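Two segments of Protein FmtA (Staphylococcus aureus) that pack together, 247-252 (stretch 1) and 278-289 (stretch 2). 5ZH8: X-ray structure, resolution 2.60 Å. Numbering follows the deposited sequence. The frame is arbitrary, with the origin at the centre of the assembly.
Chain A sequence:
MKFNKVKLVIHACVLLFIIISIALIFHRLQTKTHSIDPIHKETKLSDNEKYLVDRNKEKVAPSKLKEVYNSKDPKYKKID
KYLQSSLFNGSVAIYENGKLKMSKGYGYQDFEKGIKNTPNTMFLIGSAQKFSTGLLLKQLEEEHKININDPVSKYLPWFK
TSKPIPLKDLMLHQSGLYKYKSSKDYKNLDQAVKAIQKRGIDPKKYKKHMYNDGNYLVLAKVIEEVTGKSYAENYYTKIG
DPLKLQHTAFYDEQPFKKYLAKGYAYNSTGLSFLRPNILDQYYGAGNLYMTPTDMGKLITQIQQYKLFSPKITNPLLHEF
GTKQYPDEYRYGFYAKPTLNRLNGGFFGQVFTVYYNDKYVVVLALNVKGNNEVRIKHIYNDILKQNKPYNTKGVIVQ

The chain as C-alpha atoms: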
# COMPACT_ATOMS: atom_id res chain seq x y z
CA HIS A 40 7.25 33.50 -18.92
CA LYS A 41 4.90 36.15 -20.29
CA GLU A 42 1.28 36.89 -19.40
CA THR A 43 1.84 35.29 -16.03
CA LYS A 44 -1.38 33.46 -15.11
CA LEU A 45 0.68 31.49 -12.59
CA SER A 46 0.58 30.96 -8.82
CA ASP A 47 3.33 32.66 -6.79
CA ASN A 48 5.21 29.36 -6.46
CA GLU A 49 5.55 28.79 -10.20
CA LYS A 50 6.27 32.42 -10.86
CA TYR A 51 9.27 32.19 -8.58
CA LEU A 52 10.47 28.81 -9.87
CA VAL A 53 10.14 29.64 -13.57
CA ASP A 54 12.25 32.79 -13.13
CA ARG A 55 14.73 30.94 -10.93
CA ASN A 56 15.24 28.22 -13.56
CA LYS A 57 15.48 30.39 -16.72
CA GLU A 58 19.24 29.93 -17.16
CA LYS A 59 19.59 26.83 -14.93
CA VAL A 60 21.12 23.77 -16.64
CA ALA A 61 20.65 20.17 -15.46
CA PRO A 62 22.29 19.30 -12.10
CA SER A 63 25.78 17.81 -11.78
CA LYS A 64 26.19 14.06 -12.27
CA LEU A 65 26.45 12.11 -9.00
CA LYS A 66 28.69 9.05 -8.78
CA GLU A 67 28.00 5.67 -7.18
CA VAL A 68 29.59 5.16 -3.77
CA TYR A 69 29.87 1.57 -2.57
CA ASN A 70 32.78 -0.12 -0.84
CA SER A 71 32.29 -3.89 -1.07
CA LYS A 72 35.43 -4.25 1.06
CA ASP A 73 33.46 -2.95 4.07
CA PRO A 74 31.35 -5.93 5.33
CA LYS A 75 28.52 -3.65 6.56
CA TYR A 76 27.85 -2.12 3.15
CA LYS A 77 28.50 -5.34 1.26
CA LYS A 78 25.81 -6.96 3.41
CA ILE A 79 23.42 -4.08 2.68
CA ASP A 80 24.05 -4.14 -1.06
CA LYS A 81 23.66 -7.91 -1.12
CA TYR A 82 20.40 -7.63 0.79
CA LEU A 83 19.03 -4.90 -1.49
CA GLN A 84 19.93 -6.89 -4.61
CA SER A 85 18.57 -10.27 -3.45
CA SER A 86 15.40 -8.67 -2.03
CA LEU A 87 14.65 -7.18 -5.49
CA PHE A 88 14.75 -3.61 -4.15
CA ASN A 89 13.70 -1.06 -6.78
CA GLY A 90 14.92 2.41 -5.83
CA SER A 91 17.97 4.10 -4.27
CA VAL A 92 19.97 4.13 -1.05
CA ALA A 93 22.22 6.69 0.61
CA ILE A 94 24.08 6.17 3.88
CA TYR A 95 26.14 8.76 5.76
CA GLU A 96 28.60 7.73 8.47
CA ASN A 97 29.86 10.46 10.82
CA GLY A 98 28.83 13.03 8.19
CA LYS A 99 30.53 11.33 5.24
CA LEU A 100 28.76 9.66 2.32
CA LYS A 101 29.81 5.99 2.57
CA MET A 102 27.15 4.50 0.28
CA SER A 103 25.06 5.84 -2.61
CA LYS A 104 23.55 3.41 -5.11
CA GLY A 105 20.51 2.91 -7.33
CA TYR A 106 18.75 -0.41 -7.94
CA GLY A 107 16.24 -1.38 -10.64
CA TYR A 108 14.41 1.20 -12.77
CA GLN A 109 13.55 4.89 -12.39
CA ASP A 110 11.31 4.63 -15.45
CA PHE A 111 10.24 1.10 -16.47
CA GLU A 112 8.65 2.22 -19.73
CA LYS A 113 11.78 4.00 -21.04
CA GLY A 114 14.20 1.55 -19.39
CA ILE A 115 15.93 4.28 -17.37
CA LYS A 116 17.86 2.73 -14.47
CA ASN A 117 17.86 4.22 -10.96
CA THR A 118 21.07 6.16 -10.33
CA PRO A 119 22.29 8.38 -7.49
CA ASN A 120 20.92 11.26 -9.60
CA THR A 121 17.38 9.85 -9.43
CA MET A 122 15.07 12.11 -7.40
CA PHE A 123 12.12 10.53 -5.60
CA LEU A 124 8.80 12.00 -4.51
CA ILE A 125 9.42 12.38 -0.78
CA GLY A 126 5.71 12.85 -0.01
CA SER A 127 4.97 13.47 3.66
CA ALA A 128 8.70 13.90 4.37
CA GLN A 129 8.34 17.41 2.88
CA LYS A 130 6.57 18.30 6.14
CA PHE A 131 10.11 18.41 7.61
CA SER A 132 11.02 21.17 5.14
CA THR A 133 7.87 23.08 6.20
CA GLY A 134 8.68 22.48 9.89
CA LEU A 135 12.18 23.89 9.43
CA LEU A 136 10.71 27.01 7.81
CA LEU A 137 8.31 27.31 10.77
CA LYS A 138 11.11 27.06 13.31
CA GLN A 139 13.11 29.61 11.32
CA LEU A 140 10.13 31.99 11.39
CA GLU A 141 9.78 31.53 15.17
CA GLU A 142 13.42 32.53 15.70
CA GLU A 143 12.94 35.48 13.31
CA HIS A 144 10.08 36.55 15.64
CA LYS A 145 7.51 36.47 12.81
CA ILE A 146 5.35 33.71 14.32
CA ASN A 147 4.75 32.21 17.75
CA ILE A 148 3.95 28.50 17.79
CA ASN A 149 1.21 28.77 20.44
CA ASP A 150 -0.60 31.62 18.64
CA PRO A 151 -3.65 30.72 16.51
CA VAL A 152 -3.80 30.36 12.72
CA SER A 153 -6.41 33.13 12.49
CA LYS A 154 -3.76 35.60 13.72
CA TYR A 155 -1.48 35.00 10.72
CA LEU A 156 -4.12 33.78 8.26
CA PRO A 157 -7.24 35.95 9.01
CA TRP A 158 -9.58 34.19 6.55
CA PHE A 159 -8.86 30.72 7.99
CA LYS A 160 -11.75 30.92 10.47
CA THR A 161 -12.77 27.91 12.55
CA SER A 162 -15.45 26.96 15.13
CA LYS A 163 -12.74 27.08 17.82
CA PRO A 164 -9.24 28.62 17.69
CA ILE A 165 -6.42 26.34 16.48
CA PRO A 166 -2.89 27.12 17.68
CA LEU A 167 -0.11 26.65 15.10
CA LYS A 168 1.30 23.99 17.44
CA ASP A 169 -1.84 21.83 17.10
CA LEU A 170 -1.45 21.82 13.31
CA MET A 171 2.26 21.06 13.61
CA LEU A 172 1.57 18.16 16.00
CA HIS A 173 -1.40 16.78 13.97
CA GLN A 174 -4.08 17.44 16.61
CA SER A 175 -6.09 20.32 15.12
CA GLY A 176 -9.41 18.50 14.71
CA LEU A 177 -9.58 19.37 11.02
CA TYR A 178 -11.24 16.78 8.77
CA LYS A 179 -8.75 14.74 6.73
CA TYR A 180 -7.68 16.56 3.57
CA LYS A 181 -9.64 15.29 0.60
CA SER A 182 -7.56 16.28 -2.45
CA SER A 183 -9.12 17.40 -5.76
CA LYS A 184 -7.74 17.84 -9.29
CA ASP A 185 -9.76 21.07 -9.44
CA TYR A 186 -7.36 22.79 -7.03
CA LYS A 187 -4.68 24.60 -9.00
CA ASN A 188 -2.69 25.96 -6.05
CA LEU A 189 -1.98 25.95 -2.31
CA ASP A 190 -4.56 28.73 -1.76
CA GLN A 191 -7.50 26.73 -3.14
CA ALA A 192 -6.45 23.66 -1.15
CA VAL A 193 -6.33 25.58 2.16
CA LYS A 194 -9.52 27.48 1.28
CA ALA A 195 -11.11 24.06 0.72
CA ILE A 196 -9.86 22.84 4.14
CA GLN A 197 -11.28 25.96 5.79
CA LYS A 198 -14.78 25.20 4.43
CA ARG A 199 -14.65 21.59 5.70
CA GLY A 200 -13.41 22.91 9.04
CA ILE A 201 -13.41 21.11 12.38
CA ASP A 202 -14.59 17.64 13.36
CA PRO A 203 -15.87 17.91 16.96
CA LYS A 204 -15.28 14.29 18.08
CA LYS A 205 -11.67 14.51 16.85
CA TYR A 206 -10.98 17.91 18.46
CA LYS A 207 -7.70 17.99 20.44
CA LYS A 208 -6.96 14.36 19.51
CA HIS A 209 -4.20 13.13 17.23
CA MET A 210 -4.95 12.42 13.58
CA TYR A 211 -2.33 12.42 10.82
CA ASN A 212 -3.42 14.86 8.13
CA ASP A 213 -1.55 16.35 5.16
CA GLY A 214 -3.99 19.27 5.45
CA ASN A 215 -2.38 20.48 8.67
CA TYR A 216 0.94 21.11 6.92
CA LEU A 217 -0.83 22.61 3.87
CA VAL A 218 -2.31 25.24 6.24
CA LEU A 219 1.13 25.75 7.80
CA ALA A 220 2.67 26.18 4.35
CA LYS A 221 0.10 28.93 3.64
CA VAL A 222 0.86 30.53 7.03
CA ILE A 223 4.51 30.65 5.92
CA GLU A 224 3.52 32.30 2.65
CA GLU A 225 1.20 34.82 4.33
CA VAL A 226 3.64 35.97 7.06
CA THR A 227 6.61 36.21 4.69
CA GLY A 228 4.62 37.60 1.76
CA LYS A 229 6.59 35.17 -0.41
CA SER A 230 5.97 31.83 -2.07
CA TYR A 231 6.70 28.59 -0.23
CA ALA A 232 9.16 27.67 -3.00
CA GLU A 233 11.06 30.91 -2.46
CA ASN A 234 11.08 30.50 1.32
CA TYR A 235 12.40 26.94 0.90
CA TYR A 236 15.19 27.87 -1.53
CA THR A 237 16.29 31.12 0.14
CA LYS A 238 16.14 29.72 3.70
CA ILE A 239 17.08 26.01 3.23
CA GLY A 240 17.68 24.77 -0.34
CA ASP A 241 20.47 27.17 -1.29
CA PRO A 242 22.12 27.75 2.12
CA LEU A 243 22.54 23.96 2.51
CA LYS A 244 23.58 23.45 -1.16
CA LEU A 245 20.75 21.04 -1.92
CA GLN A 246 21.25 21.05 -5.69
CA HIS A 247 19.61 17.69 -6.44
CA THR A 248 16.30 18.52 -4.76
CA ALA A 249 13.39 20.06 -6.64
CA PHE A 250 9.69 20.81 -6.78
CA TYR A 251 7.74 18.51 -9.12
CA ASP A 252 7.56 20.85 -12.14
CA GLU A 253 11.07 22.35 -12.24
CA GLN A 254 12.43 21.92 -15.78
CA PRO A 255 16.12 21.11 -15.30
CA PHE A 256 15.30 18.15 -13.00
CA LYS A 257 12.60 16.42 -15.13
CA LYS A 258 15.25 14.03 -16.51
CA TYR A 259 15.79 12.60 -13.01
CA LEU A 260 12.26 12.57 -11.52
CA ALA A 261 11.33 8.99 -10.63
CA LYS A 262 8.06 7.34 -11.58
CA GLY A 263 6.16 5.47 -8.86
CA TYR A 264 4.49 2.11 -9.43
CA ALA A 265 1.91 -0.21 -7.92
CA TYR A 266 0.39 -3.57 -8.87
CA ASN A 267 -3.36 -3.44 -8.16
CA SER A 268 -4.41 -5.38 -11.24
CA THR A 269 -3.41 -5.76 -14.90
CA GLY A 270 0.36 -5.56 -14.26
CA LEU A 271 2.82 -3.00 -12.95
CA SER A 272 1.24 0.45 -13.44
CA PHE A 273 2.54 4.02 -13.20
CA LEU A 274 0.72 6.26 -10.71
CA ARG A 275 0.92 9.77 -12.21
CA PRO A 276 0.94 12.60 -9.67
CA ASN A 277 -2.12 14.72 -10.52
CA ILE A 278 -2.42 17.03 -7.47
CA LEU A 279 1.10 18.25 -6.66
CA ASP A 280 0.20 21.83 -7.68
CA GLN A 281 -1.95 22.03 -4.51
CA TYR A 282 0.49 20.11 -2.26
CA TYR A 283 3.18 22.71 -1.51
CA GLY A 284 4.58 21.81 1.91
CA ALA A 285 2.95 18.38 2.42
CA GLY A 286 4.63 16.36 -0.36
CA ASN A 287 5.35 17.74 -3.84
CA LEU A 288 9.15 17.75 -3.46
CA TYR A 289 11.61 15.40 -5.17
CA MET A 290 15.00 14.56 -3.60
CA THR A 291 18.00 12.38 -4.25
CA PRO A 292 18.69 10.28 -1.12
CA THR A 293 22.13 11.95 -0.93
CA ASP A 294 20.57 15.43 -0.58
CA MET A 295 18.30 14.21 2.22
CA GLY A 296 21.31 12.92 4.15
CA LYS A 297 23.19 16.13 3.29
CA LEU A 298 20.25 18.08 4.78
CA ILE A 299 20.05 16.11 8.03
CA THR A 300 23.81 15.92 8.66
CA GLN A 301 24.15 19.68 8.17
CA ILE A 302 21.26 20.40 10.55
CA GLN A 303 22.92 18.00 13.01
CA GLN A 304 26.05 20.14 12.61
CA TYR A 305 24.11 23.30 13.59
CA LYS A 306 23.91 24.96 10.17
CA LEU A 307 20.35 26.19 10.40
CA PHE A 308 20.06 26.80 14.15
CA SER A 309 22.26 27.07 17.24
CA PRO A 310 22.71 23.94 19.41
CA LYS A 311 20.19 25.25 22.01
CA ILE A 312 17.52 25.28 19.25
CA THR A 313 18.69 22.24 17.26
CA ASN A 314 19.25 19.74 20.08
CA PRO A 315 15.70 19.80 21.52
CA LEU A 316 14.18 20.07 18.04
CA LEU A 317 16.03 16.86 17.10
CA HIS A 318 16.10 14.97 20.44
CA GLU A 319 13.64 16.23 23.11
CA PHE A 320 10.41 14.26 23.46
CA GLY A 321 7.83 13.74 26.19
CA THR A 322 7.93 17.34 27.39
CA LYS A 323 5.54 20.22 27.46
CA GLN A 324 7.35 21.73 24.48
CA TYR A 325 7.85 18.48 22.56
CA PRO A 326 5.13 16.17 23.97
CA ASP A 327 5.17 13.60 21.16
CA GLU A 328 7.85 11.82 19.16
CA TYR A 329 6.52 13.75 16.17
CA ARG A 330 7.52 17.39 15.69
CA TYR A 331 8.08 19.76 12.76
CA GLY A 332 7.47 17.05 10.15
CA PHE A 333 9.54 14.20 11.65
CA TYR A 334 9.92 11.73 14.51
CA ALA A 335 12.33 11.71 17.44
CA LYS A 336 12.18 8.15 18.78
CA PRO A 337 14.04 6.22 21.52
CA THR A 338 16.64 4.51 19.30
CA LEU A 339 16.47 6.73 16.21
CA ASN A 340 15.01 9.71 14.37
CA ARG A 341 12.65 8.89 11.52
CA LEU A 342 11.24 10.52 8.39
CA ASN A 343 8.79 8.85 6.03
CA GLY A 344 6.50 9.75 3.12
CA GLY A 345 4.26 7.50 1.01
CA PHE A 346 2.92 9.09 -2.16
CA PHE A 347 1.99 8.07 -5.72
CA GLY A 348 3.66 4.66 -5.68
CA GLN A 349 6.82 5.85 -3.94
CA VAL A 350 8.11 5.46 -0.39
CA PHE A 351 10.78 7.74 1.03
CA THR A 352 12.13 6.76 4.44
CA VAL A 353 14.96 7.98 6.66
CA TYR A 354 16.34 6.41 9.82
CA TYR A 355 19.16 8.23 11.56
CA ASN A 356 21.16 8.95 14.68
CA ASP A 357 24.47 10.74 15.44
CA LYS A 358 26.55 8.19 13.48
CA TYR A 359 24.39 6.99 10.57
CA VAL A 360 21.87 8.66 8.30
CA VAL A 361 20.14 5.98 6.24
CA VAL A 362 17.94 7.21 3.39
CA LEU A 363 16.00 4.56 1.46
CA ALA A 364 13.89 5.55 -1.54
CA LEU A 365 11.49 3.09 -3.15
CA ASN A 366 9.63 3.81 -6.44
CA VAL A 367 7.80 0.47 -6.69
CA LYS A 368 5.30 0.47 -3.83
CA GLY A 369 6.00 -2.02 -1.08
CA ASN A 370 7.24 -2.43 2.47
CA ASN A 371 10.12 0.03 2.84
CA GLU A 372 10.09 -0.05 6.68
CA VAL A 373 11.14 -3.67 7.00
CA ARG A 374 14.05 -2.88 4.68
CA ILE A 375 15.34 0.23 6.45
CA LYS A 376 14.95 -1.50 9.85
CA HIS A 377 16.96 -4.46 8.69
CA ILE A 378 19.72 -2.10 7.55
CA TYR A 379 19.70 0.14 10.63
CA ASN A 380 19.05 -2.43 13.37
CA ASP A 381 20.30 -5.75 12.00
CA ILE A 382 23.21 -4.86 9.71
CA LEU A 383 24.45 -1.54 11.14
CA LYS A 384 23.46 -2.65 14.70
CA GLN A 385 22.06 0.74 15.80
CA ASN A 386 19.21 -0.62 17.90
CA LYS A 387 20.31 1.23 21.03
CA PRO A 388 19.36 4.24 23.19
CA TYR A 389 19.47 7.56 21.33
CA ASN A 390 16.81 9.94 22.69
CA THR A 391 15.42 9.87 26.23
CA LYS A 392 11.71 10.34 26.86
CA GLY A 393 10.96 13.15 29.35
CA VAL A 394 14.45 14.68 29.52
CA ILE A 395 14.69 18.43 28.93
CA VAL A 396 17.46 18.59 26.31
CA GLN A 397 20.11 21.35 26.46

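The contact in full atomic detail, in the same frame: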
# COMPACT_ATOMS: atom_id res chain seq x y z
N HIS A 247 20.25 18.84 -5.81
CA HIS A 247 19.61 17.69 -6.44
C HIS A 247 18.26 17.42 -5.76
O HIS A 247 17.84 16.29 -5.57
CB HIS A 247 20.54 16.48 -6.37
CG HIS A 247 21.80 16.65 -7.15
ND1 HIS A 247 22.86 17.42 -6.70
CD2 HIS A 247 22.18 16.17 -8.36
CE1 HIS A 247 23.83 17.40 -7.60
NE2 HIS A 247 23.44 16.64 -8.61
N THR A 248 17.60 18.52 -5.41
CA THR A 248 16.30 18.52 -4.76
C THR A 248 15.45 19.55 -5.48
O THR A 248 15.90 20.68 -5.72
CB THR A 248 16.43 18.94 -3.29
OG1 THR A 248 17.20 17.96 -2.58
CG2 THR A 248 15.06 19.11 -2.64
N ALA A 249 14.22 19.19 -5.81
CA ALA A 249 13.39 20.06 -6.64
C ALA A 249 11.90 19.85 -6.44
O ALA A 249 11.46 18.78 -6.02
CB ALA A 249 13.75 19.89 -8.11
N PHE A 250 11.14 20.90 -6.73
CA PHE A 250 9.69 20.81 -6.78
C PHE A 250 9.31 20.11 -8.08
O PHE A 250 10.03 20.18 -9.07
CB PHE A 250 9.05 22.20 -6.70
CG PHE A 250 9.14 22.83 -5.33
CD1 PHE A 250 8.19 22.54 -4.37
CD2 PHE A 250 10.17 23.70 -5.02
CE1 PHE A 250 8.26 23.10 -3.11
CE2 PHE A 250 10.25 24.27 -3.76
CZ PHE A 250 9.30 23.97 -2.80
N TYR A 251 8.17 19.42 -8.05
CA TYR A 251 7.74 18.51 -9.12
C TYR A 251 7.86 19.02 -10.56
O TYR A 251 8.13 18.23 -11.47
CB TYR A 251 6.30 18.05 -8.86
CG TYR A 251 5.25 19.10 -9.18
CD1 TYR A 251 4.98 20.14 -8.30
CD2 TYR A 251 4.54 19.04 -10.38
CE1 TYR A 251 4.02 21.10 -8.60
CE2 TYR A 251 3.57 20.00 -10.69
CZ TYR A 251 3.32 21.02 -9.80
OH TYR A 251 2.36 21.97 -10.10
N ASP A 252 7.65 20.32 -10.78
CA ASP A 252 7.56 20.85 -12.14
C ASP A 252 8.77 21.66 -12.60
O ASP A 252 8.74 22.28 -13.66
CB ASP A 252 6.28 21.69 -12.30
CG ASP A 252 5.78 21.75 -13.75
OD1 ASP A 252 5.98 20.77 -14.51
OD2 ASP A 252 5.19 22.78 -14.13
N ILE A 278 -1.97 16.05 -8.46
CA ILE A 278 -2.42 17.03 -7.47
C ILE A 278 -1.28 17.81 -6.79
O ILE A 278 -1.50 18.51 -5.80
CB ILE A 278 -3.27 16.35 -6.37
CG1 ILE A 278 -2.47 15.22 -5.70
CG2 ILE A 278 -4.57 15.81 -6.95
CD1 ILE A 278 -3.15 14.61 -4.48
N LEU A 279 -0.07 17.70 -7.32
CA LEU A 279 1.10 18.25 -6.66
C LEU A 279 1.16 19.78 -6.74
O LEU A 279 1.90 20.42 -5.98
CB LEU A 279 2.38 17.63 -7.23
CG LEU A 279 2.50 16.10 -7.13
CD1 LEU A 279 3.87 15.67 -7.62
CD2 LEU A 279 2.27 15.62 -5.71
N ASP A 280 0.37 20.37 -7.63
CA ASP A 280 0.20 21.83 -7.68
C ASP A 280 -0.48 22.42 -6.43
O ASP A 280 -0.28 23.59 -6.12
CB ASP A 280 -0.55 22.27 -8.96
CG ASP A 280 -1.90 21.59 -9.13
OD1 ASP A 280 -2.22 20.63 -8.38
OD2 ASP A 280 -2.65 22.01 -10.04
N GLN A 281 -1.25 21.60 -5.72
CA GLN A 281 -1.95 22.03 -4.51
C GLN A 281 -1.29 21.50 -3.23
O GLN A 281 -1.81 21.71 -2.13
CB GLN A 281 -3.41 21.56 -4.57
CG GLN A 281 -3.64 20.12 -4.11
CD GLN A 281 -4.80 19.44 -4.81
OE1 GLN A 281 -5.71 18.92 -4.16
NE2 GLN A 281 -4.78 19.42 -6.14
N TYR A 282 -0.14 20.84 -3.37
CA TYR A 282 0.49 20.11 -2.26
C TYR A 282 1.82 20.71 -1.80
O TYR A 282 2.69 19.99 -1.30
CB TYR A 282 0.66 18.63 -2.64
CG TYR A 282 -0.19 17.70 -1.79
CD1 TYR A 282 0.25 17.28 -0.54
CD2 TYR A 282 -1.43 17.27 -2.24
CE1 TYR A 282 -0.53 16.45 0.24
CE2 TYR A 282 -2.21 16.44 -1.46
CZ TYR A 282 -1.76 16.03 -0.22
OH TYR A 282 -2.54 15.20 0.54
N TYR A 283 1.96 22.03 -1.94
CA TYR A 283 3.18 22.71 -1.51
C TYR A 283 3.31 22.66 0.00
O TYR A 283 2.51 23.27 0.71
CB TYR A 283 3.21 24.16 -2.01
CG TYR A 283 3.61 24.28 -3.46
CD1 TYR A 283 2.68 24.09 -4.48
CD2 TYR A 283 4.93 24.56 -3.82
CE1 TYR A 283 3.05 24.19 -5.81
CE2 TYR A 283 5.30 24.66 -5.15
CZ TYR A 283 4.35 24.48 -6.14
OH TYR A 283 4.69 24.59 -7.47
N GLY A 284 4.29 21.91 0.48
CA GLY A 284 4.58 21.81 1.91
C GLY A 284 4.23 20.48 2.55
O GLY A 284 4.72 20.18 3.64
N ALA A 285 3.38 19.69 1.89
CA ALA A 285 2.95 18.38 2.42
C ALA A 285 3.30 17.20 1.52
O ALA A 285 2.88 16.07 1.79
CB ALA A 285 1.46 18.41 2.70
N GLY A 286 4.06 17.44 0.44
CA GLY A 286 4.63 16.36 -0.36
C GLY A 286 4.58 16.50 -1.87
O GLY A 286 4.08 15.61 -2.55
N ASN A 287 5.14 17.59 -2.39
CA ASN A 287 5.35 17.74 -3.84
C ASN A 287 6.82 18.01 -4.16
O ASN A 287 7.13 18.60 -5.20
CB ASN A 287 4.44 18.84 -4.41
CG ASN A 287 4.85 20.24 -3.97
OD1 ASN A 287 5.64 20.41 -3.04
ND2 ASN A 287 4.30 21.25 -4.64
N LEU A 288 7.71 17.56 -3.28
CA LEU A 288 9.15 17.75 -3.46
C LEU A 288 9.83 16.44 -3.84
O LEU A 288 9.47 15.38 -3.33
CB LEU A 288 9.77 18.28 -2.18
CG LEU A 288 11.19 18.84 -2.29
CD1 LEU A 288 11.19 20.23 -2.91
CD2 LEU A 288 11.82 18.85 -0.90
N TYR A 289 10.81 16.53 -4.73
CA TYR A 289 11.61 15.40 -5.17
C TYR A 289 13.06 15.57 -4.70
O TYR A 289 13.64 16.63 -4.87
CB TYR A 289 11.58 15.28 -6.69
CG TYR A 289 10.28 14.76 -7.26
CD1 TYR A 289 9.13 15.53 -7.25
CD2 TYR A 289 10.20 13.48 -7.81
CE1 TYR A 289 7.94 15.05 -7.78
CE2 TYR A 289 9.02 12.99 -8.34
CZ TYR A 289 7.89 13.77 -8.32
OH TYR A 289 6.71 13.28 -8.83

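Two short strands can be joined by very few hydrogen bonds, and the fit of their side chains then decides how far the contact extends. The packing of residues 247-252 of FmtA against residues 278-289 illustrates the principle well. The region of true pairing is small. Ala 249 and Tyr 289 form an antiparallel hydrogen-bonded pair: the N of Ala 249 donates to the O of Tyr 289 at 2.8 Å, and the N of Tyr 289 returns a bond to the O of Ala 249 at 2.7 Å, both nearly straight. Phe 250 and Leu 288 follow as a non-hydrogen-bonded pair, their CA atoms 4.5 Å apart. One more bond, from the N of Tyr 251 to the O of Asn 287 at 3.1 Å, is more bent and carries the backbone contact just beyond the strand of the first stretch. Next to the Ala 249-Tyr 289 pair, the CA of Thr 248 lies 3.3 Å from the O of Tyr 289 in a CA-H...O contact.

The pairing sends alternate side chains to alternate faces. On the face of Phe 250 and Leu 288, the bump is a methyl group: CD1 of Leu 288 stands 3.9 Å from the centroid of the Phe 250 ring and only 4° off its normal, so it sits over the flat face almost exactly at the centre. OD1 of Asn 287 lies at the edge of the same ring, 3.6 Å from CD1 of Phe 250; CE2 of Tyr 283 is 3.7 Å from that same CD1. The Phe 250 and Tyr 283 rings are tilted by 30° and slid apart, with centroids 5.4 Å from each other, and they barely overlap. Further back, CG2 of Thr 248 meets CD2 of Leu 288 at 3.7 Å, so both methyls of this leucine find partners.

Beyond the paired strands, Tyr 251 is the largest projection, covered over more area than any other residue of the contact. With chi1 in the p well, its ring packs against Leu 279 and Asp 280. CB of Leu 279 lies over one face, 3.8 Å from the ring centroid, and CD1 of Leu 279 fills the space beside the stem of the tyrosine, 3.6 Å from its CB. That CB also rests 3.6 Å from CE1 of Tyr 289, so two side chains meet at the stem. At the far end, OH of Tyr 251 comes within 3.1 Å of CB of Asp 280, a tight contact with carbon.

The hollow that receives this ring has a braced wall. ND2 of Asn 287 donates to the O of Leu 279 at 2.9 Å, tying together two residues that lie near the two ends of the second stretch. Asn 287 therefore serves the contact in several ways: through its backbone carbonyl, through OD1 at the edge of the Phe 250 ring, and through the bond of ND2 to Leu 279.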